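Local coordinates for protein sulfate adenylyltransferase, adenylylsulfate kinase (Thiobacillus denitrificans, PDB 3CR8) that phosphorylates adenosine 5'-phosphosulfate with ATP to give 3'-phosphoadenylyl sulfate, working as a hexameric APS kinase whose ATP sulfurylase-like part lacks ATP sulfurylase activity, at residues T57-R62 and G131-A136; V401-G406 and I444-P449; P174-Q179 and E347-P352; E108-A113 and L138-D143; G77-S82 and A245-A250. All blocks are in the same frame, centred on the assembly; numbering follows the deposited sequence.

From the N terminus, 57-62 opens first and closes with 131-136 (interaction 1), a strand pairing in the PUA-like domain. Before that loop closes, 77-82 and 108-113 begin interactions 5 and 4, so both cross interaction 1. Interaction 4 joins strand 111-117 of the same sheet to the loop 138-143, wholly within the span of interaction 5. Interaction 5 closes late, at 245-250, and joins the PUA-like domain to the ATP sulfurylase-like domain. Interaction 3 starts at 174-179, crosses interaction 5, and closes at 347-352 within the ATP sulfurylase-like domain. Interaction 2 (401-406 with 444-449) follows separately in the kinase domain, its centre about 52 Å from that of interaction 1.

Interaction 1 of 5, residues T57-R62 and G131-A136; sequences TGFMTR and GEVEGA
In the mixed beta sheet of the PUA-like domain, the short strand 58-59 pairs antiparallel with the second half of strand 126-135. Phe59 and Gly131 form a hydrogen-bonded pair. Gly131 N gives its hydrogen to Phe59 O at 3.1 Å, nearly straight (167°), in the carbonyl plane and on a lone pair; the return bond from Phe59 N to Gly131 O is weak. A further weak bond runs from Val133 N to Thr57 O, while the Thr57 and Glu132 side chains cross obliquely. Gly58 and Glu132 make the adjoining non-hydrogen-bonded pair, with CA atoms 4.0 Å apart. A CB on Gly58 would run into Gly131 O and Glu132 CA, so its absence allows the close approach; Gly131 is glycine for its own backbone angles. The apolar part of the contact lies with Phe59 and Val133, which both also touch Leu45 of helix 39-50, the helix packed on this face. Phe59 CG stands anti to its carbonyl carbon (chi1 -64°), and the ring crosses Val133 obliquely. One methyl does the touching: Val133 CG2 lies 3.9 Å from Phe59 CD1.

Interaction 2 of 5, residues V401-G406 and I444-P449; sequences VTLLDG and IAICAP
Two neighbouring parallel strands, 401-404 and 444-447, run side by side with their axes 4.9 Å apart. Thr402 carries the firm bonds: its N donates to Ile444 O (3.1 Å), and its O accepts from Ile446 N (3.0 Å), each nearly along the C=O axis. Leu404 N to Ile446 O is weak. On the face of Val401, Leu403, Ile444 and Ile446, the valine has CG1 anti to its backbone N (chi1 179°) and CG2 anti to its carbonyl carbon. CG2 lies alongside Ile444, 3.5 Å from its CD1, while CG1 touches both isoleucines, 3.7 Å from Ile446 CD1. Ile446 meets it by holding CG1 anti to the carbonyl carbon (chi1 -69°). Leu403 CD2 reaches Ile446 CG2 at 4.2 Å. An alanine in place of Val401 would remove both methyls and would probably loosen this packing against Ile444 and Ile446. Thr402 and Ala445 share the other face with Leu404 and Cys447; Leu404 CD1 approaches Cys447 SG at 4.2 Å. Thr402 OG1 bonds to Glu437 and Lys440 of the second subunit. Next along, Asp405 OD2 is hydrogen-bonded to Ser383 OG, in the predicted ATP site. With strand 401-404 at the edge of the sheet within this chain and 444-447 next to the P-loop strand 370-376, the sheet has the 2-3-1-4-5 strand order of the P-loop kinases.

Interaction 3 of 5, residues P174-Q179 and E347-P352; sequences PMHRAQ and EWYSFP
Arg177 reaches over the face of the Phe351 ring, its NE above the ring and its CZ 4.5 Å from the ring centroid. This is an off-centre cation-pi contact, the guanidinium tilted 69° to the ring plane so that Phe351 CD2 lies at its edge. An extended start, with CG anti to the backbone N (chi1 -174°), and a bend at chi3 carry it there. The guanidinium also sits among loop carbonyls: Ser350 O lies over one of its faces and Glu347 O is 2.9 Å from NH1, but the angles are too poor for hydrogen bonds. At the root of the side chain, Arg177 N, at the start of helix 177-189, bonds to Tyr349 O (2.9 Å). His176, the N-cap residue, joins through its edge: ND1 and Ser350 OG share a hydrogen bond of 2.6 Å, while Tyr349 CE2 stands over the imidazole. Replacing Arg177 by an alanine would remove the guanidinium and would probably weaken the hold of this helix start on the loop. Both segments belong to the ATP sulfurylase-like domain. The crowd of carbonyl oxygens and the aromatic face would be expected to favour a positive charge here.

Interaction 4 of 5, residues E108-A113 and L138-D143; sequences EGYMLA and LPPHPD
A classic beta bulge, in which Leu112 and Ala113 both face Leu104, marks the start of strand 111-117 in the PUA-like domain. Against it lies the proline-rich segment 138-143, which has no regular structure and follows strand 126-135. The contact between them is apolar. The CH-pi contact is made by Pro140, which stands over a face of the Tyr110 ring, with CG 4.2 Å from the ring centroid and 28° off the normal. The two side chains slide past each other in opposite directions, and Pro140 CG is 3.8 Å from Tyr110 CD2. Tyr110 has CG anti to its backbone N (chi1 -179°), which brings the face of its ring under the proline. Of the polar bonds nearby, Leu112 is backbone-bonded to Ala136 and Ala137, which precede the proline-rich segment, and Tyr110 N bonds to the Asp106 side chain, from the turn before the bulge. Further along, Pro142 and Asp143 pack against Ala388 and Glu395 of the second subunit. The aliphatic part is Leu112, which also packs on Leu45 of helix 39-50. Its CG lies anti to the carbonyl carbon, and a single branch does the touching: CD2 rests on the peptide linking Leu138 to Pro139, 4.0 Å from Pro139 CD and 3.5 Å from Pro139 N.

Interaction 5 of 5, residues G77-S82 and A245-A250; sequences GSFWPS and ALLLRA
Pro81 is the bump in the middle, and the surface of helix 244-256 at Leu247 and Leu248 is the hollow that takes it. Its CB presses on Leu247 CB at 3.7 Å, while CG rests on the backbone, 3.7 Å from Leu248 N, with Leu248 CB a little farther off. Two rings from the same segment flank the proline. Phe79 lies on the Leu247 side and Trp80 on the Leu248 side, each with CG anti to its backbone N (chi1 167° and -174°). Each meets one leucine methyl: Phe79 CZ approaches Leu247 CD1 at 4.0 Å, the two side chains crossing at about a right angle, and Trp80 CZ2 approaches Leu248 CD2 at 3.9 Å, crossing obliquely. The proline also lies against faces of both rings, with its N over the rim of Phe79 and its CD over the rim of Trp80, so the aromatic pair and the proline form one compact wedge. Trp80 is steadied by a hydrogen bond from NE1 to Ser82 O (2.5 Å), the acceptor lying in the indole plane although the donor stands above the carbonyl plane. This wedge brings a loop of the PUA-like domain onto a helix of the ATP sulfurylase-like domain. Around it, helix 290-296 backs Phe79 and Leu247, with Arg292 making a cation-pi contact to Phe79, while Ile251 of helix 244-256 touches Trp80 and Pro81, and Met60, just after strand 58-59, packs on Trp80.

Interaction 1 of 5, residues T57-R62 and G131-A136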
# COMPACT_ATOMS: atom_id res chain seq x y z
N THR A 57 50.92 14.06 25.90
CA THR A 57 50.48 15.02 26.90
C THR A 57 50.89 16.43 26.49
O THR A 57 50.76 17.36 27.29
CB THR A 57 51.01 14.62 28.30
OG1 THR A 57 50.23 15.27 29.30
CG2 THR A 57 52.48 14.98 28.47
N GLY A 58 51.36 16.56 25.25
CA GLY A 58 51.66 17.83 24.61
C GLY A 58 52.04 17.59 23.17
O GLY A 58 52.30 16.46 22.80
N PHE A 59 52.09 18.65 22.36
CA PHE A 59 52.47 18.53 20.97
C PHE A 59 53.97 18.29 20.84
O PHE A 59 54.78 18.92 21.53
CB PHE A 59 52.07 19.77 20.17
CG PHE A 59 50.60 19.97 20.11
CD1 PHE A 59 49.98 20.92 20.89
CD2 PHE A 59 49.81 19.17 19.31
CE1 PHE A 59 48.61 21.09 20.84
CE2 PHE A 59 48.45 19.34 19.26
CZ PHE A 59 47.85 20.29 20.02
N MET A 60 54.32 17.36 19.95
CA MET A 60 55.71 16.96 19.73
C MET A 60 56.60 18.07 19.22
O MET A 60 56.15 19.07 18.65
CB MET A 60 55.80 15.81 18.76
CG MET A 60 55.43 14.50 19.36
SD MET A 60 55.31 13.20 18.09
CE MET A 60 54.71 11.86 19.12
N THR A 61 57.88 17.83 19.40
CA THR A 61 58.90 18.82 19.21
C THR A 61 59.68 18.40 18.01
O THR A 61 59.77 17.22 17.76
CB THR A 61 59.84 18.83 20.41
OG1 THR A 61 59.99 20.17 20.89
CG2 THR A 61 61.18 18.22 20.04
N ARG A 62 60.26 19.34 17.28
CA ARG A 62 60.83 19.05 15.96
C ARG A 62 61.72 17.80 15.98
O ARG A 62 61.76 17.03 15.03
CB ARG A 62 61.59 20.25 15.39
CG ARG A 62 61.32 20.46 13.91
CD ARG A 62 62.57 20.86 13.15
NE ARG A 62 63.47 19.72 12.95
CZ ARG A 62 63.44 18.91 11.90
NH1 ARG A 62 62.54 19.09 10.93
NH2 ARG A 62 64.30 17.90 11.81
N GLY A 131 55.13 21.61 22.94
CA GLY A 131 55.15 21.84 24.37
C GLY A 131 54.02 21.12 25.09
O GLY A 131 53.06 20.68 24.46
N GLU A 132 54.16 21.03 26.41
CA GLU A 132 53.11 20.50 27.26
C GLU A 132 51.86 21.36 27.18
O GLU A 132 51.92 22.56 26.92
CB GLU A 132 53.60 20.45 28.69
CG GLU A 132 54.76 19.51 28.88
CD GLU A 132 54.41 18.11 28.51
OE1 GLU A 132 53.34 17.64 28.92
OE2 GLU A 132 55.21 17.46 27.81
N VAL A 133 50.72 20.74 27.38
CA VAL A 133 49.46 21.44 27.23
C VAL A 133 48.69 21.38 28.54
O VAL A 133 48.68 20.35 29.19
CB VAL A 133 48.60 20.84 26.09
CG1 VAL A 133 47.23 21.48 26.05
CG2 VAL A 133 49.31 21.02 24.77
N GLU A 134 48.08 22.50 28.94
CA GLU A 134 47.18 22.52 30.10
C GLU A 134 45.85 23.04 29.63
O GLU A 134 45.75 24.19 29.20
CB GLU A 134 47.70 23.41 31.24
CG GLU A 134 48.92 22.89 31.98
CD GLU A 134 49.67 23.98 32.75
OE1 GLU A 134 49.90 25.08 32.20
OE2 GLU A 134 50.05 23.75 33.92
N GLY A 135 44.83 22.19 29.73
CA GLY A 135 43.51 22.53 29.23
C GLY A 135 42.49 23.10 30.21
O GLY A 135 42.39 22.67 31.36
N ALA A 136 41.73 24.07 29.72
CA ALA A 136 40.64 24.68 30.49
C ALA A 136 39.29 24.17 30.01
O ALA A 136 38.48 23.71 30.81
CB ALA A 136 40.70 26.19 30.35

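Interaction 2 of 5, residues V401-G406 and I444-P449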
# COMPACT_ATOMS: atom_id res chain seq x y z
N VAL A 401 11.81 30.53 -8.27
CA VAL A 401 12.69 31.28 -9.16
C VAL A 401 12.88 32.73 -8.73
O VAL A 401 11.91 33.41 -8.42
CB VAL A 401 12.13 31.32 -10.55
CG1 VAL A 401 13.07 32.11 -11.44
CG2 VAL A 401 11.89 29.91 -11.06
N THR A 402 14.12 33.19 -8.71
CA THR A 402 14.42 34.58 -8.38
C THR A 402 15.20 35.21 -9.53
O THR A 402 16.22 34.67 -9.99
CB THR A 402 15.24 34.71 -7.08
OG1 THR A 402 14.44 34.32 -5.96
CG2 THR A 402 15.73 36.14 -6.91
N LEU A 403 14.71 36.36 -9.99
CA LEU A 403 15.40 37.13 -11.02
C LEU A 403 16.34 38.14 -10.39
O LEU A 403 15.88 39.19 -9.96
CB LEU A 403 14.39 37.88 -11.86
CG LEU A 403 14.67 37.93 -13.37
CD1 LEU A 403 13.73 38.90 -14.07
CD2 LEU A 403 16.12 38.27 -13.71
N LEU A 404 17.62 37.83 -10.33
CA LEU A 404 18.62 38.79 -9.87
C LEU A 404 19.07 39.72 -11.02
O LEU A 404 20.15 39.52 -11.60
CB LEU A 404 19.82 38.04 -9.28
CG LEU A 404 19.57 37.36 -7.93
CD1 LEU A 404 20.83 36.63 -7.44
CD2 LEU A 404 19.15 38.37 -6.90
N ASP A 405 18.27 40.74 -11.34
CA ASP A 405 18.69 41.63 -12.42
C ASP A 405 18.62 43.15 -12.21
O ASP A 405 19.65 43.79 -11.98
CB ASP A 405 17.99 41.26 -13.72
CG ASP A 405 18.85 41.54 -14.93
OD1 ASP A 405 20.06 41.81 -14.74
OD2 ASP A 405 18.32 41.48 -16.06
N GLY A 406 17.42 43.72 -12.31
CA GLY A 406 17.31 45.16 -12.47
C GLY A 406 17.23 45.99 -11.21
O GLY A 406 18.24 46.27 -10.56
N ILE A 444 16.07 28.19 -8.01
CA ILE A 444 16.80 28.53 -9.23
C ILE A 444 16.99 30.04 -9.31
O ILE A 444 16.01 30.80 -9.20
CB ILE A 444 16.15 27.98 -10.54
CG1 ILE A 444 15.49 29.07 -11.34
CG2 ILE A 444 15.12 26.82 -10.34
CD1 ILE A 444 14.76 28.47 -12.48
N ALA A 445 18.24 30.46 -9.50
CA ALA A 445 18.60 31.89 -9.58
C ALA A 445 19.00 32.27 -10.98
O ALA A 445 19.83 31.60 -11.59
CB ALA A 445 19.74 32.24 -8.62
N ILE A 446 18.44 33.36 -11.49
CA ILE A 446 18.72 33.78 -12.87
C ILE A 446 19.40 35.13 -12.91
O ILE A 446 18.78 36.13 -12.57
CB ILE A 446 17.43 33.89 -13.67
CG1 ILE A 446 16.82 32.51 -13.91
CG2 ILE A 446 17.68 34.57 -14.97
CD1 ILE A 446 15.37 32.63 -14.25
N CYS A 447 20.65 35.16 -13.35
CA CYS A 447 21.47 36.36 -13.29
C CYS A 447 22.01 36.82 -14.61
O CYS A 447 22.49 36.02 -15.41
CB CYS A 447 22.78 36.05 -12.59
SG CYS A 447 22.57 35.31 -11.04
N ALA A 448 21.99 38.14 -14.82
CA ALA A 448 22.59 38.74 -16.01
C ALA A 448 23.32 40.07 -15.78
O ALA A 448 22.98 41.08 -16.39
CB ALA A 448 21.42 38.92 -16.98
N PRO A 449 24.33 40.07 -14.91
CA PRO A 449 25.18 41.22 -14.64
C PRO A 449 26.17 41.50 -15.77
O PRO A 449 26.33 40.69 -16.70
CB PRO A 449 25.97 40.74 -13.44
CG PRO A 449 26.27 39.33 -13.82
CD PRO A 449 24.87 38.88 -14.22

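Interaction 3 of 5, residues P174-Q179 and E347-P352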
# COMPACT_ATOMS: atom_id res chain seq x y z
N PRO A 174 29.14 7.23 4.42
CA PRO A 174 27.94 6.50 4.80
C PRO A 174 28.07 5.03 4.58
O PRO A 174 28.86 4.59 3.76
CB PRO A 174 26.86 7.06 3.88
CG PRO A 174 27.37 8.35 3.46
CD PRO A 174 28.86 8.23 3.39
N MET A 175 27.26 4.29 5.32
CA MET A 175 27.27 2.84 5.32
C MET A 175 26.04 2.33 4.59
O MET A 175 24.93 2.79 4.84
CB MET A 175 27.25 2.36 6.78
CG MET A 175 27.27 0.86 6.95
SD MET A 175 27.58 0.36 8.64
CE MET A 175 29.34 0.65 8.79
N HIS A 176 26.26 1.38 3.68
CA HIS A 176 25.17 0.67 3.02
C HIS A 176 25.17 -0.81 3.40
O HIS A 176 25.88 -1.20 4.30
CB HIS A 176 25.27 0.83 1.53
CG HIS A 176 25.29 2.26 1.08
ND1 HIS A 176 24.14 3.02 0.99
CD2 HIS A 176 26.31 3.06 0.68
CE1 HIS A 176 24.46 4.23 0.56
NE2 HIS A 176 25.76 4.29 0.37
N ARG A 177 24.39 -1.63 2.70
CA ARG A 177 24.16 -3.00 3.14
C ARG A 177 25.40 -3.91 3.20
O ARG A 177 25.49 -4.79 4.04
CB ARG A 177 23.05 -3.64 2.31
CG ARG A 177 22.64 -5.01 2.78
CD ARG A 177 21.29 -5.40 2.23
NE ARG A 177 20.23 -4.57 2.80
CZ ARG A 177 18.97 -4.59 2.41
NH1 ARG A 177 18.60 -5.40 1.41
NH2 ARG A 177 18.08 -3.80 3.00
N ALA A 178 26.37 -3.68 2.33
CA ALA A 178 27.61 -4.47 2.35
C ALA A 178 28.46 -4.25 3.61
O ALA A 178 28.86 -5.21 4.29
CB ALA A 178 28.44 -4.19 1.11
N GLN A 179 28.78 -3.00 3.90
CA GLN A 179 29.49 -2.74 5.13
C GLN A 179 28.67 -3.22 6.34
O GLN A 179 29.18 -3.91 7.21
CB GLN A 179 29.90 -1.27 5.25
CG GLN A 179 29.16 -0.30 4.34
CD GLN A 179 29.72 -0.26 2.95
OE1 GLN A 179 30.72 -0.91 2.66
NE2 GLN A 179 29.08 0.50 2.08
N GLU A 347 17.99 -3.24 -4.54
CA GLU A 347 17.49 -3.32 -3.20
C GLU A 347 18.38 -4.03 -2.25
O GLU A 347 18.17 -4.00 -1.05
CB GLU A 347 16.13 -3.98 -3.25
CG GLU A 347 15.06 -3.09 -3.82
CD GLU A 347 13.69 -3.50 -3.39
OE1 GLU A 347 13.58 -4.57 -2.74
OE2 GLU A 347 12.72 -2.77 -3.68
N TRP A 348 19.40 -4.66 -2.78
CA TRP A 348 20.34 -5.35 -1.96
C TRP A 348 21.41 -4.39 -1.65
O TRP A 348 22.29 -4.67 -0.88
CB TRP A 348 20.93 -6.49 -2.72
CG TRP A 348 21.14 -6.23 -4.16
CD1 TRP A 348 20.31 -6.54 -5.16
CD2 TRP A 348 22.30 -5.66 -4.78
NE1 TRP A 348 20.83 -6.18 -6.36
CE2 TRP A 348 22.07 -5.63 -6.14
CE3 TRP A 348 23.50 -5.15 -4.30
CZ2 TRP A 348 22.98 -5.13 -7.03
CZ3 TRP A 348 24.39 -4.65 -5.19
CH2 TRP A 348 24.13 -4.64 -6.53
N TYR A 349 21.37 -3.23 -2.27
CA TYR A 349 22.47 -2.33 -2.12
C TYR A 349 22.41 -1.56 -0.82
O TYR A 349 23.33 -1.63 -0.04
CB TYR A 349 22.60 -1.42 -3.33
CG TYR A 349 23.82 -0.55 -3.29
CD1 TYR A 349 25.05 -1.07 -3.53
CD2 TYR A 349 23.74 0.78 -3.00
CE1 TYR A 349 26.16 -0.31 -3.48
CE2 TYR A 349 24.86 1.54 -2.95
CZ TYR A 349 26.06 1.00 -3.20
OH TYR A 349 27.18 1.75 -3.15
N SER A 350 21.34 -0.84 -0.58
CA SER A 350 21.28 0.01 0.58
C SER A 350 20.03 -0.30 1.39
O SER A 350 19.51 -1.42 1.31
CB SER A 350 21.31 1.48 0.17
OG SER A 350 21.61 2.31 1.26
N PHE A 351 19.59 0.68 2.17
CA PHE A 351 18.29 0.65 2.85
C PHE A 351 17.49 1.87 2.41
O PHE A 351 18.07 2.91 2.08
CB PHE A 351 18.45 0.68 4.38
CG PHE A 351 19.30 -0.44 4.93
CD1 PHE A 351 20.67 -0.30 5.04
CD2 PHE A 351 18.71 -1.63 5.36
CE1 PHE A 351 21.46 -1.32 5.56
CE2 PHE A 351 19.49 -2.68 5.89
CZ PHE A 351 20.87 -2.53 5.99
N PRO A 352 16.15 1.76 2.38
CA PRO A 352 15.29 2.89 2.00
C PRO A 352 15.59 4.17 2.77
O PRO A 352 15.71 5.22 2.16
CB PRO A 352 13.89 2.38 2.33
CG PRO A 352 14.01 0.92 2.20
CD PRO A 352 15.36 0.55 2.67

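Interaction 4 of 5, residues E108-A113 and L138-D143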
# COMPACT_ATOMS: atom_id res chain seq x y z
N GLU A 108 36.76 31.65 17.48
CA GLU A 108 36.01 32.80 17.95
C GLU A 108 36.60 33.33 19.28
O GLU A 108 35.88 33.91 20.10
CB GLU A 108 34.52 32.45 18.12
CG GLU A 108 33.91 31.59 17.01
CD GLU A 108 33.99 32.21 15.61
OE1 GLU A 108 34.06 33.46 15.50
OE2 GLU A 108 33.97 31.45 14.61
N GLY A 109 37.91 33.09 19.48
CA GLY A 109 38.60 33.60 20.66
C GLY A 109 38.22 32.96 21.98
O GLY A 109 38.60 33.45 23.05
N TYR A 110 37.44 31.87 21.92
CA TYR A 110 37.11 31.09 23.11
C TYR A 110 38.34 30.29 23.55
O TYR A 110 38.97 29.60 22.77
CB TYR A 110 35.92 30.18 22.84
CG TYR A 110 35.46 29.33 24.02
CD1 TYR A 110 34.61 29.84 24.97
CD2 TYR A 110 35.86 28.01 24.14
CE1 TYR A 110 34.19 29.06 26.04
CE2 TYR A 110 35.44 27.22 25.20
CZ TYR A 110 34.60 27.75 26.15
OH TYR A 110 34.19 26.95 27.21
N MET A 111 38.68 30.40 24.81
CA MET A 111 39.93 29.86 25.30
C MET A 111 39.82 28.39 25.65
O MET A 111 38.85 27.98 26.31
CB MET A 111 40.38 30.69 26.51
CG MET A 111 40.84 29.89 27.69
SD MET A 111 42.57 29.57 27.58
CE MET A 111 42.74 28.61 29.08
N LEU A 112 40.82 27.61 25.20
CA LEU A 112 40.85 26.15 25.33
C LEU A 112 41.94 25.61 26.26
O LEU A 112 41.72 24.71 27.08
CB LEU A 112 41.02 25.49 23.97
CG LEU A 112 40.02 25.85 22.88
CD1 LEU A 112 40.52 25.42 21.51
CD2 LEU A 112 38.71 25.21 23.20
N ALA A 113 43.14 26.15 26.11
CA ALA A 113 44.26 25.62 26.85
C ALA A 113 45.43 26.57 26.74
O ALA A 113 45.46 27.39 25.82
CB ALA A 113 44.65 24.25 26.29
N LEU A 138 37.10 22.30 26.38
CA LEU A 138 37.12 21.64 25.08
C LEU A 138 36.41 22.48 24.02
O LEU A 138 35.53 23.27 24.34
CB LEU A 138 36.44 20.27 25.12
CG LEU A 138 36.63 19.36 26.33
CD1 LEU A 138 35.94 19.95 27.58
CD2 LEU A 138 36.02 18.03 25.98
N PRO A 139 36.79 22.30 22.76
CA PRO A 139 36.06 23.00 21.70
C PRO A 139 34.55 22.91 21.89
O PRO A 139 34.03 21.83 22.14
CB PRO A 139 36.48 22.25 20.44
CG PRO A 139 37.87 21.78 20.76
CD PRO A 139 37.86 21.45 22.22
N PRO A 140 33.86 24.05 21.79
CA PRO A 140 32.41 24.01 21.99
C PRO A 140 31.74 23.18 20.90
O PRO A 140 32.03 23.35 19.72
CB PRO A 140 31.99 25.49 21.88
CG PRO A 140 33.25 26.26 22.03
CD PRO A 140 34.32 25.40 21.44
N HIS A 141 30.87 22.27 21.31
CA HIS A 141 30.15 21.42 20.38
C HIS A 141 28.68 21.41 20.77
O HIS A 141 28.25 20.56 21.54
CB HIS A 141 30.66 19.98 20.46
CG HIS A 141 32.02 19.76 19.87
ND1 HIS A 141 32.36 20.15 18.59
CD2 HIS A 141 33.11 19.14 20.38
CE1 HIS A 141 33.61 19.81 18.35
NE2 HIS A 141 34.09 19.19 19.42
N PRO A 142 27.89 22.35 20.25
CA PRO A 142 26.46 22.39 20.59
C PRO A 142 25.74 21.18 20.02
O PRO A 142 24.75 20.70 20.56
CB PRO A 142 25.99 23.64 19.86
CG PRO A 142 27.21 24.42 19.59
CD PRO A 142 28.25 23.42 19.32
N ASP A 143 26.27 20.68 18.91
CA ASP A 143 25.63 19.65 18.11
C ASP A 143 26.00 18.22 18.55
O ASP A 143 27.15 17.93 18.87
CB ASP A 143 26.04 19.85 16.66
CG ASP A 143 27.54 19.87 16.48
OD1 ASP A 143 28.18 20.79 17.05
OD2 ASP A 143 28.07 18.97 15.77

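Interaction 5 of 5, residues G77-S82 and A245-A250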
# COMPACT_ATOMS: atom_id res chain seq x y z
N GLY A 77 61.15 5.39 23.89
CA GLY A 77 61.44 4.32 22.95
C GLY A 77 60.19 3.49 22.70
O GLY A 77 60.18 2.58 21.87
N SER A 78 59.12 3.81 23.44
CA SER A 78 57.81 3.23 23.21
C SER A 78 57.38 3.47 21.78
O SER A 78 57.84 4.41 21.10
CB SER A 78 56.78 3.84 24.16
OG SER A 78 56.98 5.24 24.31
N PHE A 79 56.48 2.63 21.30
CA PHE A 79 56.13 2.73 19.90
C PHE A 79 55.17 3.90 19.60
O PHE A 79 54.18 4.06 20.30
CB PHE A 79 55.57 1.40 19.36
CG PHE A 79 54.92 1.55 18.03
CD1 PHE A 79 55.68 1.65 16.88
CD2 PHE A 79 53.56 1.70 17.95
CE1 PHE A 79 55.08 1.83 15.68
CE2 PHE A 79 52.96 1.90 16.75
CZ PHE A 79 53.72 1.96 15.62
N TRP A 80 55.44 4.70 18.57
CA TRP A 80 54.46 5.69 18.17
C TRP A 80 54.53 6.03 16.70
O TRP A 80 55.52 6.61 16.25
CB TRP A 80 54.57 6.97 19.02
CG TRP A 80 53.46 7.93 18.70
CD1 TRP A 80 53.43 8.82 17.67
CD2 TRP A 80 52.21 8.05 19.39
NE1 TRP A 80 52.25 9.51 17.69
CE2 TRP A 80 51.47 9.05 18.72
CE3 TRP A 80 51.64 7.41 20.50
CZ2 TRP A 80 50.19 9.43 19.12
CZ3 TRP A 80 50.38 7.79 20.89
CH2 TRP A 80 49.67 8.79 20.21
N PRO A 81 53.46 5.72 15.96
CA PRO A 81 53.47 5.74 14.48
C PRO A 81 53.71 7.12 13.85
O PRO A 81 54.47 7.20 12.87
CB PRO A 81 52.06 5.24 14.12
CG PRO A 81 51.24 5.55 15.37
CD PRO A 81 52.17 5.23 16.49
N SER A 82 53.09 8.16 14.39
CA SER A 82 52.96 9.40 13.62
C SER A 82 53.06 10.72 14.43
O SER A 82 52.52 10.82 15.52
CB SER A 82 51.66 9.33 12.79
OG SER A 82 51.59 10.37 11.84
N ALA A 245 49.45 6.06 9.81
CA ALA A 245 48.14 6.57 10.09
C ALA A 245 47.21 5.49 10.53
O ALA A 245 46.42 5.66 11.41
CB ALA A 245 47.61 7.22 8.89
N LEU A 246 47.28 4.36 9.88
CA LEU A 246 46.36 3.32 10.21
C LEU A 246 46.70 2.85 11.57
O LEU A 246 45.84 2.46 12.33
CB LEU A 246 46.49 2.19 9.22
CG LEU A 246 45.32 1.24 9.31
CD1 LEU A 246 45.82 -0.14 9.18
CD2 LEU A 246 44.69 1.42 10.64
N LEU A 247 47.98 2.89 11.89
CA LEU A 247 48.48 2.50 13.21
C LEU A 247 48.09 3.49 14.31
O LEU A 247 47.99 3.13 15.48
CB LEU A 247 49.99 2.29 13.17
CG LEU A 247 50.42 0.98 12.53
CD1 LEU A 247 51.90 1.00 12.19
CD2 LEU A 247 50.08 -0.18 13.47
N LEU A 248 47.89 4.75 13.93
CA LEU A 248 47.46 5.76 14.88
C LEU A 248 46.02 5.45 15.25
O LEU A 248 45.67 5.44 16.44
CB LEU A 248 47.55 7.16 14.26
CG LEU A 248 47.96 8.34 15.17
CD1 LEU A 248 47.43 9.68 14.67
CD2 LEU A 248 47.50 8.13 16.57
N ARG A 249 45.20 5.19 14.23
CA ARG A 249 43.78 4.98 14.44
C ARG A 249 43.59 3.80 15.36
O ARG A 249 42.72 3.81 16.24
CB ARG A 249 43.07 4.81 13.11
CG ARG A 249 42.86 6.12 12.39
CD ARG A 249 42.51 5.89 10.95
NE ARG A 249 41.38 4.98 10.82
CZ ARG A 249 41.17 4.24 9.75
NH1 ARG A 249 42.02 4.29 8.73
NH2 ARG A 249 40.11 3.44 9.70
N ALA A 250 44.43 2.79 15.18
CA ALA A 250 44.48 1.63 16.07
C ALA A 250 44.77 2.05 17.50
O ALA A 250 44.25 1.44 18.44
CB ALA A 250 45.54 0.70 15.63